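Response regulator (Vibrio cholerae O1 biovar El Tor, PDB 7KPO) probably regulates transcription by binding DNA, through the DNA-binding domain of the sensor histidine kinase ChiS that is modelled here. Local coordinates at residues N21-E24 with G28-K31; F32-Q37 with L77-E82; D56-I61 with T67-T72. All coordinates share one frame; numbering follows the deposited sequence.

Contact 1: N21-E24 with G28-K31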
loop_
_atom_site.group_PDB
_atom_site.type_symbol
_atom_site.label_atom_id
_atom_site.label_comp_id
_atom_site.label_asym_id
_atom_site.label_seq_id
_atom_site.Cartn_x
_atom_site.Cartn_y
_atom_site.Cartn_z
ATOM N N ASN A 21 0.053 0.105 16.087
ATOM C CA ASN A 21 -0.198 1.521 16.458
ATOM C C ASN A 21 -0.923 2.221 15.303
ATOM O O ASN A 21 -1.846 3.018 15.563
ATOM C CB ASN A 21 1.105 2.220 16.838
ATOM C CG ASN A 21 1.748 1.627 18.073
ATOM O OD1 ASN A 21 1.100 0.922 18.846
ATOM N ND2 ASN A 21 3.023 1.915 18.266
ATOM N N TYR A 22 -0.517 1.926 14.069
ATOM C CA TYR A 22 -1.144 2.525 12.865
ATOM C C TYR A 22 -2.593 2.032 12.737
ATOM O O TYR A 22 -3.498 2.844 12.508
ATOM C CB TYR A 22 -0.258 2.183 11.671
ATOM C CG TYR A 22 -0.729 2.696 10.338
ATOM C CD1 TYR A 22 -0.621 4.034 10.003
ATOM C CD2 TYR A 22 -1.217 1.825 9.382
ATOM C CE1 TYR A 22 -1.022 4.498 8.760
ATOM C CE2 TYR A 22 -1.620 2.270 8.137
ATOM C CZ TYR A 22 -1.525 3.611 7.825
ATOM O OH TYR A 22 -1.933 4.038 6.596
ATOM N N TRP A 23 -2.799 0.724 12.871
ATOM C CA TRP A 23 -4.163 0.139 12.838
ATOM C C TRP A 23 -5.065 0.865 13.837
ATOM O O TRP A 23 -6.163 1.299 13.460
ATOM C CB TRP A 23 -4.104 -1.351 13.181
ATOM C CG TRP A 23 -5.441 -1.924 13.536
ATOM C CD1 TRP A 23 -5.971 -2.047 14.789
ATOM C CD2 TRP A 23 -6.443 -2.411 12.628
ATOM N NE1 TRP A 23 -7.226 -2.585 14.721
ATOM C CE2 TRP A 23 -7.540 -2.827 13.412
ATOM C CE3 TRP A 23 -6.512 -2.558 11.239
ATOM C CZ2 TRP A 23 -8.690 -3.373 12.848
ATOM C CZ3 TRP A 23 -7.651 -3.093 10.682
ATOM C CH2 TRP A 23 -8.723 -3.497 11.479
ATOM N N GLU A 24 -4.607 0.978 15.081
ATOM C CA GLU A 24 -5.434 1.585 16.155
ATOM C C GLU A 24 -5.800 3.026 15.789
ATOM O O GLU A 24 -6.991 3.380 15.886
ATOM C CB GLU A 24 -4.686 1.483 17.486
ATOM C CG GLU A 24 -4.524 0.050 17.966
ATOM C CD GLU A 24 -3.489 -0.174 19.055
ATOM O OE1 GLU A 24 -2.862 0.809 19.492
ATOM O OE2 GLU A 24 -3.299 -1.342 19.445
ATOM N N GLY A 28 -9.459 3.294 14.136
ATOM C CA GLY A 28 -10.214 3.656 15.352
ATOM C C GLY A 28 -10.668 2.410 16.106
ATOM O O GLY A 28 -11.495 2.530 17.029
ATOM N N GLN A 29 -10.151 1.242 15.707
ATOM C CA GLN A 29 -10.491 -0.059 16.344
ATOM C C GLN A 29 -9.328 -0.495 17.247
ATOM O O GLN A 29 -8.217 0.047 17.116
ATOM C CB GLN A 29 -10.761 -1.135 15.287
ATOM C CG GLN A 29 -11.847 -0.787 14.267
ATOM C CD GLN A 29 -13.270 -0.875 14.772
ATOM O OE1 GLN A 29 -13.538 -1.014 15.962
ATOM N NE2 GLN A 29 -14.213 -0.801 13.846
ATOM N N SER A 30 -9.594 -1.447 18.135
ATOM C CA SER A 30 -8.568 -1.963 19.076
ATOM C C SER A 30 -7.681 -3.043 18.453
ATOM O O SER A 30 -7.998 -3.561 17.369
ATOM C CB SER A 30 -9.261 -2.537 20.274
ATOM O OG SER A 30 -10.066 -3.647 19.886
ATOM N N LYS A 31 -6.607 -3.374 19.171
ATOM C CA LYS A 31 -5.721 -4.510 18.824
ATOM C C LYS A 31 -6.581 -5.776 18.854
ATOM O O LYS A 31 -6.471 -6.620 17.949
ATOM C CB LYS A 31 -4.585 -4.600 19.842
ATOM C CG LYS A 31 -3.758 -5.877 19.789
ATOM C CD LYS A 31 -2.721 -5.968 20.892
ATOM C CE LYS A 31 -3.341 -5.982 22.277
ATOM N NZ LYS A 31 -2.320 -5.963 23.349
HETATM O O HOH W 1 -5.862 -1.651 21.325
HETATM O O HOH W 2 -8.145 2.303 18.651
#

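Contact 2: F32-Q37 with L77-E82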
loop_
_atom_site.group_PDB
_atom_site.type_symbol
_atom_site.label_atom_id
_atom_site.label_comp_id
_atom_site.label_asym_id
_atom_site.label_seq_id
_atom_site.Cartn_x
_atom_site.Cartn_y
_atom_site.Cartn_z
ATOM N N PHE A 32 -7.435 -5.879 19.869
ATOM C CA PHE A 32 -8.335 -7.048 19.984
ATOM C C PHE A 32 -9.114 -7.224 18.683
ATOM O O PHE A 32 -9.205 -8.394 18.221
ATOM C CB PHE A 32 -9.313 -6.885 21.147
ATOM C CG PHE A 32 -10.374 -7.952 21.187
ATOM C CD1 PHE A 32 -11.536 -7.825 20.443
ATOM C CD2 PHE A 32 -10.195 -9.095 21.946
ATOM C CE1 PHE A 32 -12.504 -8.817 20.465
ATOM C CE2 PHE A 32 -11.169 -10.081 21.976
ATOM C CZ PHE A 32 -12.321 -9.939 21.236
ATOM N N THR A 33 -9.670 -6.117 18.156
ATOM C CA THR A 33 -10.501 -6.115 16.921
ATOM C C THR A 33 -9.648 -6.516 15.715
ATOM O O THR A 33 -10.167 -7.226 14.838
ATOM C CB THR A 33 -11.202 -4.769 16.732
ATOM O OG1 THR A 33 -12.086 -4.648 17.846
ATOM C CG2 THR A 33 -11.973 -4.682 15.434
ATOM N N PHE A 34 -8.414 -6.030 15.636
ATOM C CA PHE A 34 -7.546 -6.484 14.527
ATOM C C PHE A 34 -7.466 -8.020 14.542
ATOM O O PHE A 34 -7.645 -8.647 13.486
ATOM C CB PHE A 34 -6.151 -5.866 14.629
ATOM C CG PHE A 34 -5.124 -6.708 13.926
ATOM C CD1 PHE A 34 -5.141 -6.845 12.548
ATOM C CD2 PHE A 34 -4.196 -7.427 14.655
ATOM C CE1 PHE A 34 -4.230 -7.671 11.912
ATOM C CE2 PHE A 34 -3.281 -8.246 14.016
ATOM C CZ PHE A 34 -3.299 -8.363 12.648
ATOM N N ALA A 35 -7.209 -8.603 15.714
ATOM C CA ALA A 35 -7.057 -10.074 15.831
ATOM C C ALA A 35 -8.362 -10.782 15.492
ATOM O O ALA A 35 -8.350 -11.737 14.714
ATOM C CB ALA A 35 -6.637 -10.426 17.255
ATOM N N GLU A 36 -9.438 -10.308 16.095
ATOM C CA GLU A 36 -10.751 -10.955 15.934
ATOM C C GLU A 36 -11.250 -10.833 14.490
ATOM O O GLU A 36 -11.675 -11.853 13.919
ATOM C CB GLU A 36 -11.717 -10.305 16.920
ATOM C CG GLU A 36 -13.094 -10.907 16.862
ATOM C CD GLU A 36 -13.120 -12.388 17.171
ATOM O OE1 GLU A 36 -12.374 -12.814 18.082
ATOM O OE2 GLU A 36 -13.870 -13.113 16.489
ATOM N N GLN A 37 -11.184 -9.632 13.918
ATOM C CA GLN A 37 -11.728 -9.424 12.553
ATOM C C GLN A 37 -10.851 -10.136 11.512
ATOM O O GLN A 37 -11.411 -10.757 10.593
ATOM C CB GLN A 37 -11.850 -7.927 12.275
ATOM C CG GLN A 37 -12.830 -7.606 11.158
ATOM C CD GLN A 37 -14.265 -7.930 11.519
ATOM O OE1 GLN A 37 -14.632 -8.049 12.692
ATOM N NE2 GLN A 37 -15.105 -8.059 10.501
ATOM N N LEU A 77 0.870 -7.525 8.778
ATOM C CA LEU A 77 1.277 -6.243 8.153
ATOM C C LEU A 77 0.431 -6.018 6.891
ATOM O O LEU A 77 -0.068 -4.899 6.696
ATOM C CB LEU A 77 2.772 -6.273 7.811
ATOM C CG LEU A 77 3.737 -6.592 8.956
ATOM C CD1 LEU A 77 5.173 -6.565 8.466
ATOM C CD2 LEU A 77 3.574 -5.635 10.120
ATOM N N ASP A 78 0.244 -7.059 6.077
ATOM C CA ASP A 78 -0.548 -6.937 4.821
ATOM C C ASP A 78 -2.009 -6.594 5.142
ATOM O O ASP A 78 -2.587 -5.744 4.451
ATOM C CB ASP A 78 -0.468 -8.218 3.991
ATOM C CG ASP A 78 0.894 -8.478 3.370
ATOM O OD1 ASP A 78 1.727 -7.555 3.364
ATOM O OD2 ASP A 78 1.115 -9.613 2.913
ATOM N N TYR A 79 -2.583 -7.234 6.158
ATOM C CA TYR A 79 -4.001 -6.987 6.524
ATOM C C TYR A 79 -4.179 -5.528 6.956
ATOM O O TYR A 79 -5.122 -4.840 6.515
ATOM C CB TYR A 79 -4.439 -7.928 7.645
ATOM C CG TYR A 79 -5.886 -7.774 8.026
ATOM C CD1 TYR A 79 -6.287 -6.815 8.939
ATOM C CD2 TYR A 79 -6.860 -8.578 7.455
ATOM C CE1 TYR A 79 -7.618 -6.663 9.286
ATOM C CE2 TYR A 79 -8.195 -8.438 7.791
ATOM C CZ TYR A 79 -8.575 -7.479 8.713
ATOM O OH TYR A 79 -9.886 -7.332 9.056
ATOM N N ILE A 80 -3.287 -5.065 7.826
ATOM C CA ILE A 80 -3.368 -3.668 8.337
ATOM C C ILE A 80 -3.196 -2.685 7.170
ATOM O O ILE A 80 -3.984 -1.725 7.089
ATOM C CB ILE A 80 -2.366 -3.485 9.488
ATOM C CG1 ILE A 80 -2.851 -4.299 10.694
ATOM C CG2 ILE A 80 -2.176 -2.012 9.817
ATOM C CD1 ILE A 80 -1.848 -4.451 11.809
ATOM N N LEU A 81 -2.245 -2.935 6.269
ATOM C CA LEU A 81 -2.035 -2.009 5.119
ATOM C C LEU A 81 -3.222 -2.098 4.139
ATOM O O LEU A 81 -3.552 -1.076 3.503
ATOM C CB LEU A 81 -0.694 -2.337 4.452
ATOM C CG LEU A 81 0.551 -1.984 5.270
ATOM C CD1 LEU A 81 1.806 -2.555 4.625
ATOM C CD2 LEU A 81 0.678 -0.475 5.454
ATOM N N GLU A 82 -3.876 -3.257 4.052
ATOM C CA GLU A 82 -5.051 -3.443 3.157
ATOM C C GLU A 82 -6.227 -2.594 3.660
ATOM O O GLU A 82 -6.943 -2.020 2.820
ATOM C CB GLU A 82 -5.460 -4.920 3.130
ATOM C CG GLU A 82 -6.687 -5.215 2.282
ATOM C CD GLU A 82 -6.508 -4.998 0.790
ATOM O OE1 GLU A 82 -5.355 -5.040 0.318
ATOM O OE2 GLU A 82 -7.524 -4.774 0.106
#

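Contact 3: D56-I61 with T67-T72. With SO4 (sulfate ion), chain B; PEG (di(hydroxyethyl)ether), chain F; SO4 (sulfate ion), chain E.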
loop_
_atom_site.group_PDB
_atom_site.type_symbol
_atom_site.label_atom_id
_atom_site.label_comp_id
_atom_site.label_asym_id
_atom_site.label_seq_id
_atom_site.Cartn_x
_atom_site.Cartn_y
_atom_site.Cartn_z
ATOM N N ASP A 56 0.332 -10.573 21.789
ATOM C CA ASP A 56 0.988 -9.649 22.749
ATOM C C ASP A 56 2.469 -9.997 22.912
ATOM O O ASP A 56 3.259 -9.083 23.164
ATOM C CB ASP A 56 0.270 -9.668 24.096
ATOM C CG ASP A 56 -1.129 -9.081 24.057
ATOM O OD1 ASP A 56 -1.511 -8.524 23.008
ATOM O OD2 ASP A 56 -1.819 -9.169 25.085
ATOM N N LYS A 57 2.830 -11.267 22.763
ATOM C CA LYS A 57 4.248 -11.691 22.936
ATOM C C LYS A 57 5.130 -11.083 21.841
ATOM O O LYS A 57 6.338 -10.941 22.069
ATOM C CB LYS A 57 4.361 -13.218 22.897
ATOM C CG LYS A 57 3.661 -13.936 24.042
ATOM C CD LYS A 57 3.772 -15.440 23.983
ATOM C CE LYS A 57 3.055 -16.108 25.136
ATOM N NZ LYS A 57 3.189 -17.582 25.088
ATOM N N TYR A 58 4.546 -10.713 20.705
ATOM C CA TYR A 58 5.312 -10.186 19.548
ATOM C C TYR A 58 5.578 -8.687 19.681
ATOM O O TYR A 58 6.246 -8.135 18.798
ATOM C CB TYR A 58 4.547 -10.476 18.254
ATOM C CG TYR A 58 4.614 -11.915 17.816
ATOM C CD1 TYR A 58 3.937 -12.915 18.492
ATOM C CD2 TYR A 58 5.353 -12.277 16.704
ATOM C CE1 TYR A 58 4.002 -14.238 18.080
ATOM C CE2 TYR A 58 5.436 -13.594 16.284
ATOM C CZ TYR A 58 4.765 -14.582 16.976
ATOM O OH TYR A 58 4.837 -15.878 16.550
ATOM N N LEU A 59 5.147 -8.070 20.781
ATOM C CA LEU A 59 5.253 -6.593 20.901
ATOM C C LEU A 59 6.457 -6.195 21.756
ATOM O O LEU A 59 6.679 -4.991 21.909
ATOM C CB LEU A 59 3.933 -6.049 21.457
ATOM C CG LEU A 59 2.680 -6.481 20.685
ATOM C CD1 LEU A 59 1.431 -5.844 21.273
ATOM C CD2 LEU A 59 2.800 -6.159 19.199
ATOM N N ARG A 60 7.207 -7.174 22.263
ATOM C CA ARG A 60 8.426 -6.914 23.070
ATOM C C ARG A 60 9.466 -7.967 22.692
ATOM O O ARG A 60 9.111 -9.153 22.580
ATOM C CB ARG A 60 8.148 -6.979 24.579
ATOM C CG ARG A 60 7.154 -5.940 25.076
ATOM C CD ARG A 60 6.857 -5.984 26.568
ATOM N NE ARG A 60 7.953 -5.561 27.442
ATOM C CZ ARG A 60 8.627 -6.340 28.294
ATOM N NH1 ARG A 60 8.327 -7.622 28.434
ATOM N NH2 ARG A 60 9.592 -5.815 29.033
ATOM N N ILE A 61 10.720 -7.558 22.551
ATOM C CA ILE A 61 11.765 -8.555 22.199
ATOM C C ILE A 61 11.897 -9.591 23.328
ATOM O O ILE A 61 12.181 -10.748 23.017
ATOM C CB ILE A 61 13.096 -7.845 21.875
ATOM C CG1 ILE A 61 14.077 -8.771 21.156
ATOM C CG2 ILE A 61 13.729 -7.224 23.112
ATOM C CD1 ILE A 61 13.588 -9.281 19.814
ATOM N N THR A 67 10.201 -19.555 18.397
ATOM C CA THR A 67 9.803 -19.879 17.003
ATOM C C THR A 67 8.745 -18.880 16.547
ATOM O O THR A 67 7.551 -19.118 16.702
ATOM C CB THR A 67 9.267 -21.312 16.880
ATOM O OG1 THR A 67 10.294 -22.197 17.327
ATOM C CG2 THR A 67 8.851 -21.679 15.471
ATOM N N PRO A 68 9.133 -17.707 16.003
ATOM C CA PRO A 68 8.145 -16.743 15.526
ATOM C C PRO A 68 7.403 -17.266 14.290
ATOM O O PRO A 68 8.002 -17.969 13.495
ATOM C CB PRO A 68 8.967 -15.506 15.138
ATOM C CG PRO A 68 10.312 -15.722 15.805
ATOM C CD PRO A 68 10.506 -17.221 15.847
ATOM N N ARG A 69 6.120 -16.925 14.175
ATOM C CA ARG A 69 5.327 -17.281 12.971
ATOM C C ARG A 69 5.502 -16.131 11.967
ATOM O O ARG A 69 4.626 -15.270 11.864
ATOM C CB ARG A 69 3.872 -17.543 13.354
ATOM C CG ARG A 69 3.669 -18.759 14.244
ATOM C CD ARG A 69 2.186 -19.028 14.425
ATOM N NE ARG A 69 1.878 -20.198 15.237
ATOM C CZ ARG A 69 1.658 -21.426 14.769
ATOM N NH1 ARG A 69 1.711 -21.674 13.470
ATOM N NH2 ARG A 69 1.375 -22.408 15.607
ATOM N N TRP A 70 6.626 -16.134 11.250
ATOM C CA TRP A 70 6.983 -15.062 10.285
ATOM C C TRP A 70 5.853 -14.797 9.288
ATOM O O TRP A 70 5.576 -13.620 9.017
ATOM C CB TRP A 70 8.276 -15.427 9.549
ATOM C CG TRP A 70 9.413 -15.706 10.481
ATOM C CD1 TRP A 70 9.820 -16.930 10.920
ATOM C CD2 TRP A 70 10.256 -14.744 11.143
ATOM N NE1 TRP A 70 10.870 -16.801 11.785
ATOM C CE2 TRP A 70 11.164 -15.476 11.939
ATOM C CE3 TRP A 70 10.349 -13.350 11.127
ATOM C CZ2 TRP A 70 12.136 -14.858 12.723
ATOM C CZ3 TRP A 70 11.316 -12.740 11.896
ATOM C CH2 TRP A 70 12.195 -13.487 12.681
ATOM N N ARG A 71 5.260 -15.848 8.728
ATOM C CA ARG A 71 4.196 -15.648 7.709
ATOM C C ARG A 71 2.975 -14.989 8.349
ATOM O O ARG A 71 2.350 -14.151 7.695
ATOM C CB ARG A 71 3.788 -16.968 7.057
ATOM C CG ARG A 71 4.908 -17.656 6.294
ATOM C CD ARG A 71 4.373 -18.793 5.445
ATOM N NE ARG A 71 3.579 -19.727 6.232
ATOM C CZ ARG A 71 2.803 -20.683 5.730
ATOM N NH1 ARG A 71 2.108 -21.456 6.547
ATOM N NH2 ARG A 71 2.702 -20.850 4.423
ATOM N N THR A 72 2.656 -15.363 9.584
ATOM C CA THR A 72 1.484 -14.759 10.257
ATOM C C THR A 72 1.769 -13.272 10.504
ATOM O O THR A 72 0.847 -12.455 10.381
ATOM C CB THR A 72 1.138 -15.521 11.531
ATOM O OG1 THR A 72 0.793 -16.859 11.174
ATOM C CG2 THR A 72 -0.015 -14.871 12.256
HETATM S S SO4 B . 2.681 -19.795 9.878
HETATM O O1 SO4 B . 1.518 -20.196 9.134
HETATM O O2 SO4 B . 2.721 -18.363 10.005
HETATM O O3 SO4 B . 3.853 -20.246 9.175
HETATM O O4 SO4 B . 2.660 -20.385 11.188
HETATM C C1 PEG F . 7.603 -20.912 21.459
HETATM O O1 PEG F . 8.189 -20.668 20.205
HETATM C C2 PEG F . 8.607 -20.907 22.561
HETATM O O2 PEG F . 8.926 -19.565 22.915
HETATM C C3 PEG F . 8.291 -19.131 24.115
HETATM C C4 PEG F . 6.847 -18.819 23.850
HETATM O O4 PEG F . 6.250 -18.070 24.894
HETATM S S SO4 E . 0.520 -23.957 4.222
HETATM O O1 SO4 E . 1.362 -24.875 3.499
HETATM O O2 SO4 E . 0.540 -22.674 3.572
HETATM O O3 SO4 E . -0.828 -24.462 4.246
HETATM O O4 SO4 E . 1.009 -23.822 5.569
#

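Contact 1: N21-E24 with G28-K31
Residues 28-31, the short link of a helix-loop-helix connection into helix 31-38, turn back over Trp23 and Glu24, near the C-terminal end of helix 2-27. Gly28 makes the exit: it is the first residue to leave helical geometry, with a positive phi of 71°, and Ser30 then takes the N-cap position of the next helix.

Two direct hydrogen bonds join the segments. The stronger runs from the indole, where Trp23 NE1 donates to Ser30 O over 2.9 Å. That oxygen sits at the ring edge, slightly tilted from the indole plane, while the N-H comes in from above the Ser30 carbonyl plane. CG of Trp23 stands opposite its own backbone N (chi1 164°), which swings the indole toward the loop. The second, Gly28 N to Glu24 O, is weak at 3.0 Å, a bent i+4 bond closing the last turn of the helix. Alongside these, Glu24 CA makes a nearly straight C-H···O contact with Gln29 O at 3.3 Å.

Two waters add to this. One donates both to Glu24 O and, at 2.7 Å, to Gln29 O, so the latter oxygen is held by water as well as by the CA-H. The other accepts from Lys31 N, the first amide of the new helix, and gives a weak bond to Glu24 OE2.

Packing completes the link. Gln29 CB lies obliquely against the indole, 3.9 Å from both Trp23 NE1 and Trp23 CZ2. Trp23 also reaches Ile80 and His83 of helix 70-83. Glu24 and Lys31 run side by side in the same direction without pairing their charges: Lys31 NZ makes its salt bridge with Asp56, and what Glu24 OE2 touches is the lysine's CB, at 3.5 Å.

Contact 2: F32-Q37 with L77-E82
Phe34 and Tyr79 both send CG away from their own backbone N, the first with chi1 at 156°, which carries each ring out into the gap between helix 31-38 and helix 70-83. The helix segments lie 11.5 Å apart at their axes and cross nearly perpendicularly, at 104°, too far for the backbones to meet; long side chains have to bridge the distance.

The two aromatic side chains lie alongside, running in opposite senses. Their planes are 61° apart and their centroids 5.8 Å, an oblique pairing that is neither a stack nor a T. The nearest atoms are Phe34 CE1 and Tyr79 CD1 at 3.7 Å, with the tyrosine carbon in the plane of the phenylalanine ring, at its rim. Ile80 works differently: its CD1 methyl sits over one face of the Phe34 ring, displaced toward the rim, in a CH-pi contact 4.2 Å from the centroid, while CG1 comes 3.8 Å from Phe34 CE1. Phe34 is thereby held at face and edge by successive residues of one helix. Leu20 of helix 2-27 also packs on it.

Farther out, Tyr79 OH rests against the methylenes of Gln37, 3.6 Å from CG, as the glutamine chain bends at chi2. Even here the hydroxyl meets carbon: the two segments are joined by apolar burial and van der Waals contact rather than polar bonds.

Contact 3: D56-I61 with T67-T72
Tyr58 OH accepts a hydrogen bond from the backbone N of Arg69 at 2.9 Å, nearly straight at 166°. The amide N lies at the edge of the phenol ring, in its plane, and the phenol spans to the residue at the N-cap position of helix 70-83. Beside it Pro68 crosses Tyr58 at about a right angle, CB 4.2 Å from CE2.

A diethylene glycol molecule, probably from the crystallisation liquor, spans the same gap: its O4 takes a bond from Lys57 NZ and its O1 one from Thr67 N, at 2.9 Å. Past Arg69 lie two sulfates, probably also from the liquor. One is gripped by Arg69 NH1, Arg71 NE and NH1, and Thr72 OG1, the last 2.7 Å from its O2; Arg71 binds the other through NH1 and NH2. This basic helix start would suit phosphate groups, consistent with a DNA-binding domain.

In the fold, the contact ties the type I beta turn Lys57-Arg60, at the end of helix 53-57, to the start of helix 70-83. Trp41 meets the Tyr58 ring edge-to-face, while Pro68 and Trp70 lean on helix 2-27.

In the fold
Contact 1 comes first along the chain and closes before contact 2 opens; contact 3 is nested inside the loop that contact 2 closes. Contacts 1 and 2 have centres about 9 Å apart and merge through Trp23, whose indole also packs on Phe34 and Tyr79, joining helices 2-27, 31-38 and 70-83. Contact 3 sits across the chain's centre, about 18 Å from contact 1 and 15 Å from contact 2 between centres. The Lys31-Asp56 salt bridge ties it to contact 1. Contact 3 meets the chain entering helix 70-83 and contact 2 its later turns, which packs this helix against different parts of the small, mostly helical domain.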